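Local structure of penicillin-binding protein 1A (Mycobacterium tuberculosis, 5CXW) at residues Y218-P230 with G254-T267. The protein builds the cell wall, polymerising glycan strands and cross-linking their peptides; this chain is its C-terminal, penicillin-sensitive transpeptidase part. Numbering follows the deposited sequence.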
loop_
_atom_site.group_PDB
_atom_site.type_symbol
_atom_site.label_atom_id
_atom_site.label_comp_id
_atom_site.label_asym_id
_atom_site.label_seq_id
_atom_site.Cartn_x
_atom_site.Cartn_y
_atom_site.Cartn_z
ATOM N N TYR A 218 2.239 0.285 -4.943
ATOM C CA TYR A 218 3.099 1.460 -4.673
ATOM C C TYR A 218 4.546 1.199 -5.195
ATOM O O TYR A 218 5.213 2.113 -5.712
ATOM C CB TYR A 218 3.093 1.829 -3.219
ATOM C CG TYR A 218 1.951 2.669 -2.728
ATOM C CD1 TYR A 218 0.614 2.363 -3.049
ATOM C CD2 TYR A 218 2.169 3.770 -1.890
ATOM C CE1 TYR A 218 -0.438 3.127 -2.544
ATOM C CE2 TYR A 218 1.145 4.484 -1.349
ATOM C CZ TYR A 218 -0.162 4.167 -1.671
ATOM O OH TYR A 218 -1.241 4.907 -1.151
ATOM N N ALA A 219 4.984 -0.086 -5.195
ATOM C CA ALA A 219 6.279 -0.447 -5.832
ATOM C C ALA A 219 6.264 -0.095 -7.326
ATOM O O ALA A 219 7.241 0.406 -7.870
ATOM C CB ALA A 219 6.635 -1.888 -5.551
ATOM N N THR A 220 5.131 -0.299 -7.995
ATOM C CA THR A 220 5.023 0.026 -9.394
ATOM C C THR A 220 5.216 1.530 -9.602
ATOM O O THR A 220 5.887 1.970 -10.564
ATOM C CB THR A 220 3.658 -0.464 -9.933
ATOM O OG1 THR A 220 3.599 -1.890 -9.816
ATOM C CG2 THR A 220 3.412 -0.072 -11.371
ATOM N N LEU A 221 4.620 2.319 -8.705
ATOM C CA LEU A 221 4.843 3.761 -8.727
ATOM C C LEU A 221 6.325 4.114 -8.518
ATOM O O LEU A 221 6.883 4.945 -9.265
ATOM C CB LEU A 221 3.943 4.477 -7.733
ATOM C CG LEU A 221 2.444 4.388 -7.978
ATOM C CD1 LEU A 221 1.711 4.935 -6.765
ATOM C CD2 LEU A 221 2.076 5.141 -9.238
ATOM N N ALA A 222 6.932 3.454 -7.537
ATOM C CA ALA A 222 8.351 3.681 -7.164
ATOM C C ALA A 222 9.280 3.359 -8.327
ATOM O O ALA A 222 10.344 3.978 -8.492
ATOM C CB ALA A 222 8.714 2.850 -5.949
ATOM N N ALA A 223 8.837 2.404 -9.148
ATOM C CA ALA A 223 9.617 1.974 -10.367
ATOM C C ALA A 223 9.220 2.737 -11.640
ATOM O O ALA A 223 9.435 2.236 -12.763
ATOM C CB ALA A 223 9.469 0.492 -10.546
ATOM N N SER A 224 8.606 3.925 -11.480
ATOM C CA SER A 224 8.252 4.761 -12.636
ATOM C C SER A 224 7.279 4.036 -13.549
ATOM O O SER A 224 7.356 4.180 -14.753
ATOM C CB SER A 224 9.494 5.260 -13.375
ATOM O OG SER A 224 10.150 6.269 -12.582
ATOM N N GLY A 225 6.383 3.229 -12.941
ATOM C CA GLY A 225 5.265 2.613 -13.654
ATOM C C GLY A 225 5.494 1.197 -14.099
ATOM O O GLY A 225 4.610 0.617 -14.729
ATOM N N ILE A 226 6.646 0.625 -13.748
ATOM C CA ILE A 226 6.996 -0.768 -14.129
ATOM C C ILE A 226 6.584 -1.686 -12.977
ATOM O O ILE A 226 6.999 -1.478 -11.847
ATOM C CB ILE A 226 8.463 -0.923 -14.474
ATOM C CG1 ILE A 226 8.818 -0.019 -15.677
ATOM C CG2 ILE A 226 8.785 -2.389 -14.748
ATOM C CD1 ILE A 226 10.276 0.002 -16.075
ATOM N N TYR A 227 5.721 -2.664 -13.312
ATOM C CA TYR A 227 5.190 -3.642 -12.433
ATOM C C TYR A 227 5.980 -4.934 -12.537
ATOM O O TYR A 227 6.342 -5.394 -13.662
ATOM C CB TYR A 227 3.715 -3.928 -12.814
ATOM C CG TYR A 227 3.133 -5.167 -12.190
ATOM C CD1 TYR A 227 2.784 -5.194 -10.864
ATOM C CD2 TYR A 227 3.014 -6.344 -12.915
ATOM C CE1 TYR A 227 2.223 -6.340 -10.297
ATOM C CE2 TYR A 227 2.469 -7.479 -12.340
ATOM C CZ TYR A 227 2.074 -7.453 -11.039
ATOM O OH TYR A 227 1.595 -8.675 -10.535
ATOM N N HIS A 228 6.238 -5.543 -11.349
ATOM C CA HIS A 228 6.782 -6.907 -11.234
ATOM C C HIS A 228 5.936 -7.686 -10.278
ATOM O O HIS A 228 5.694 -7.228 -9.180
ATOM C CB HIS A 228 8.251 -6.922 -10.746
ATOM C CG HIS A 228 9.211 -6.087 -11.539
ATOM N ND1 HIS A 228 9.958 -6.588 -12.580
ATOM C CD2 HIS A 228 9.568 -4.787 -11.425
ATOM C CE1 HIS A 228 10.736 -5.630 -13.068
ATOM N NE2 HIS A 228 10.517 -4.535 -12.375
ATOM N N PRO A 229 5.514 -8.911 -10.644
ATOM C CA PRO A 229 4.711 -9.710 -9.693
ATOM C C PRO A 229 5.458 -9.944 -8.382
ATOM O O PRO A 229 6.663 -10.249 -8.399
ATOM C CB PRO A 229 4.489 -11.047 -10.427
ATOM C CG PRO A 229 4.578 -10.654 -11.847
ATOM C CD PRO A 229 5.631 -9.593 -11.958
ATOM N N PRO A 230 4.781 -9.744 -7.262
ATOM C CA PRO A 230 5.481 -9.989 -5.998
ATOM C C PRO A 230 5.842 -11.450 -5.847
ATOM O O PRO A 230 5.063 -12.312 -6.244
ATOM C CB PRO A 230 4.484 -9.557 -4.905
ATOM C CG PRO A 230 3.407 -8.879 -5.578
ATOM C CD PRO A 230 3.474 -9.110 -7.071
ATOM N N GLY A 254 9.874 -6.932 -16.295
ATOM C CA GLY A 254 8.678 -6.160 -15.799
ATOM C C GLY A 254 7.706 -5.727 -16.901
ATOM O O GLY A 254 7.913 -6.025 -18.088
ATOM N N ASP A 255 6.629 -5.055 -16.523
ATOM C CA ASP A 255 5.591 -4.622 -17.440
ATOM C C ASP A 255 5.372 -3.110 -17.195
ATOM O O ASP A 255 5.107 -2.702 -16.076
ATOM C CB ASP A 255 4.313 -5.454 -17.136
ATOM C CG ASP A 255 3.173 -5.228 -18.110
ATOM O OD1 ASP A 255 3.334 -4.422 -19.059
ATOM O OD2 ASP A 255 2.091 -5.920 -17.982
ATOM N N GLN A 256 5.478 -2.287 -18.251
ATOM C CA GLN A 256 5.205 -0.859 -18.128
ATOM C C GLN A 256 3.677 -0.606 -18.010
ATOM O O GLN A 256 3.004 -0.238 -18.985
ATOM C CB GLN A 256 5.818 -0.092 -19.308
ATOM C CG GLN A 256 5.765 1.423 -19.151
ATOM C CD GLN A 256 6.787 1.922 -18.172
ATOM O OE1 GLN A 256 7.981 1.647 -18.308
ATOM N NE2 GLN A 256 6.371 2.723 -17.247
ATOM N N ARG A 257 3.145 -0.770 -16.811
ATOM C CA ARG A 257 1.692 -0.687 -16.609
ATOM C C ARG A 257 1.126 0.738 -16.544
ATOM O O ARG A 257 -0.036 0.967 -16.916
ATOM C CB ARG A 257 1.371 -1.318 -15.250
ATOM C CG ARG A 257 1.567 -2.838 -15.230
ATOM C CD ARG A 257 0.426 -3.532 -15.954
ATOM N NE ARG A 257 0.429 -4.994 -15.811
ATOM C CZ ARG A 257 -0.079 -5.696 -14.801
ATOM N NH1 ARG A 257 -0.626 -5.139 -13.761
ATOM N NH2 ARG A 257 -0.024 -7.032 -14.852
ATOM N N ILE A 258 1.899 1.665 -15.995
ATOM C CA ILE A 258 1.528 3.036 -15.822
ATOM C C ILE A 258 2.624 3.867 -16.531
ATOM O O ILE A 258 3.808 3.550 -16.408
ATOM C CB ILE A 258 1.486 3.388 -14.333
ATOM C CG1 ILE A 258 0.479 2.520 -13.585
ATOM C CG2 ILE A 258 1.247 4.871 -14.120
ATOM C CD1 ILE A 258 0.608 2.648 -12.096
ATOM N N PRO A 259 2.244 4.899 -17.291
ATOM C CA PRO A 259 3.321 5.635 -17.962
ATOM C C PRO A 259 4.267 6.287 -16.940
ATOM O O PRO A 259 3.856 6.724 -15.847
ATOM C CB PRO A 259 2.591 6.695 -18.799
ATOM C CG PRO A 259 1.165 6.160 -18.917
ATOM C CD PRO A 259 0.905 5.301 -17.729
ATOM N N LYS A 260 5.554 6.261 -17.275
ATOM C CA LYS A 260 6.567 6.874 -16.431
ATOM C C LYS A 260 6.191 8.285 -16.002
ATOM O O LYS A 260 6.372 8.664 -14.834
ATOM C CB LYS A 260 7.902 6.885 -17.166
ATOM C CG LYS A 260 9.002 7.707 -16.448
ATOM C CD LYS A 260 10.367 7.491 -17.032
ATOM C CE LYS A 260 11.455 8.361 -16.415
ATOM N NZ LYS A 260 11.606 8.206 -14.961
ATOM N N ALA A 261 5.744 9.108 -16.962
ATOM C CA ALA A 261 5.436 10.510 -16.660
ATOM C C ALA A 261 4.307 10.595 -15.621
ATOM O O ALA A 261 4.353 11.454 -14.709
ATOM C CB ALA A 261 5.116 11.312 -17.893
ATOM N N VAL A 262 3.335 9.697 -15.735
ATOM C CA VAL A 262 2.259 9.630 -14.778
ATOM C C VAL A 262 2.784 9.216 -13.422
ATOM O O VAL A 262 2.492 9.888 -12.381
ATOM C CB VAL A 262 1.138 8.675 -15.270
ATOM C CG1 VAL A 262 0.165 8.377 -14.146
ATOM C CG2 VAL A 262 0.436 9.276 -16.432
ATOM N N ALA A 263 3.494 8.116 -13.366
ATOM C CA ALA A 263 3.956 7.607 -12.083
ATOM C C ALA A 263 4.836 8.655 -11.362
ATOM O O ALA A 263 4.721 8.845 -10.148
ATOM C CB ALA A 263 4.757 6.365 -12.291
ATOM N N ASP A 264 5.714 9.318 -12.094
ATOM C CA ASP A 264 6.659 10.291 -11.503
ATOM C C ASP A 264 5.920 11.550 -10.975
ATOM O O ASP A 264 6.364 12.182 -10.000
ATOM C CB ASP A 264 7.772 10.623 -12.491
ATOM C CG ASP A 264 8.696 9.385 -12.791
ATOM O OD1 ASP A 264 8.645 8.348 -12.037
ATOM O OD2 ASP A 264 9.482 9.505 -13.742
ATOM N N ASN A 265 4.806 11.918 -11.613
ATOM C CA ASN A 265 3.942 12.977 -11.092
ATOM C C ASN A 265 3.204 12.547 -9.810
ATOM O O ASN A 265 3.041 13.364 -8.857
ATOM C CB ASN A 265 2.947 13.509 -12.128
ATOM C CG ASN A 265 3.545 14.602 -12.971
ATOM O OD1 ASN A 265 3.565 15.756 -12.569
ATOM N ND2 ASN A 265 4.011 14.273 -14.144
ATOM N N VAL A 266 2.740 11.288 -9.771
ATOM C CA VAL A 266 2.127 10.776 -8.548
ATOM C C VAL A 266 3.178 10.835 -7.375
ATOM O O VAL A 266 2.902 11.341 -6.285
ATOM C CB VAL A 266 1.580 9.360 -8.702
ATOM C CG1 VAL A 266 1.168 8.789 -7.344
ATOM C CG2 VAL A 266 0.430 9.328 -9.738
ATOM N N THR A 267 4.389 10.376 -7.662
ATOM C CA THR A 267 5.496 10.484 -6.709
ATOM C C THR A 267 5.636 11.892 -6.207
ATOM O O THR A 267 5.731 12.106 -4.998
ATOM C CB THR A 267 6.784 9.928 -7.330
ATOM O OG1 THR A 267 6.548 8.561 -7.645
ATOM C CG2 THR A 267 7.975 10.057 -6.386
HETATM O O HOH W 1 8.194 7.484 -9.524
#
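Gly-254 lies against the His-228 imidazole, its CA 3.5 Å from His-228 CE1, where a two-residue antiparallel pairing begins. Asp-255 and Tyr-227 form the hydrogen-bonded pair, with Tyr-227 N reaching Asp-255 O at 2.8 Å and Asp-255 N returning a bond to Tyr-227 O. Next, the chain of Gln-256, bent at chi2 (75°), turns its carboxamide forward over the following residues, so that NE2 bonds both Ser-224 O, at 3.1 Å on a lone pair in the carbonyl plane, and Ile-258 O of its own segment. Arg-257 lays its guanidinium over one face of Tyr-227, planes 21° apart, an off-centre cation-pi stack; its NE meets Asp-255 OD2 at 2.9 Å from above the carboxylate plane, while NH1 bonds Gln-175 O, which together fix the group's rotation. Ile-258 N donates almost straight to Gly-225 O, and its CD1 meets Thr-220 CG2 and Leu-221 CD2. Along helix 260-270, Lys-260 NZ forms a salt bridge with Asp-264 OD2, and Ala-263 CB fits against Gly-225 N. Asp-264 OD1 accepts a hydrogen bond from Ser-224 OG at 2.6 Å; both carboxylate oxygens use syn lone pairs. Val-266 CG1 packs on Leu-221 CD1 at 3.9 Å. Thr-267 OG1, bonded to Tyr-311 OH, shares a water with Asp-264 OD1 and Leu-221 O. Thus the Schellman motif ending helix 211-222, with Ser-224 its positive-phi residue, is tied to the next helix by a carboxylate whose several donors would probably stabilise its negative charge.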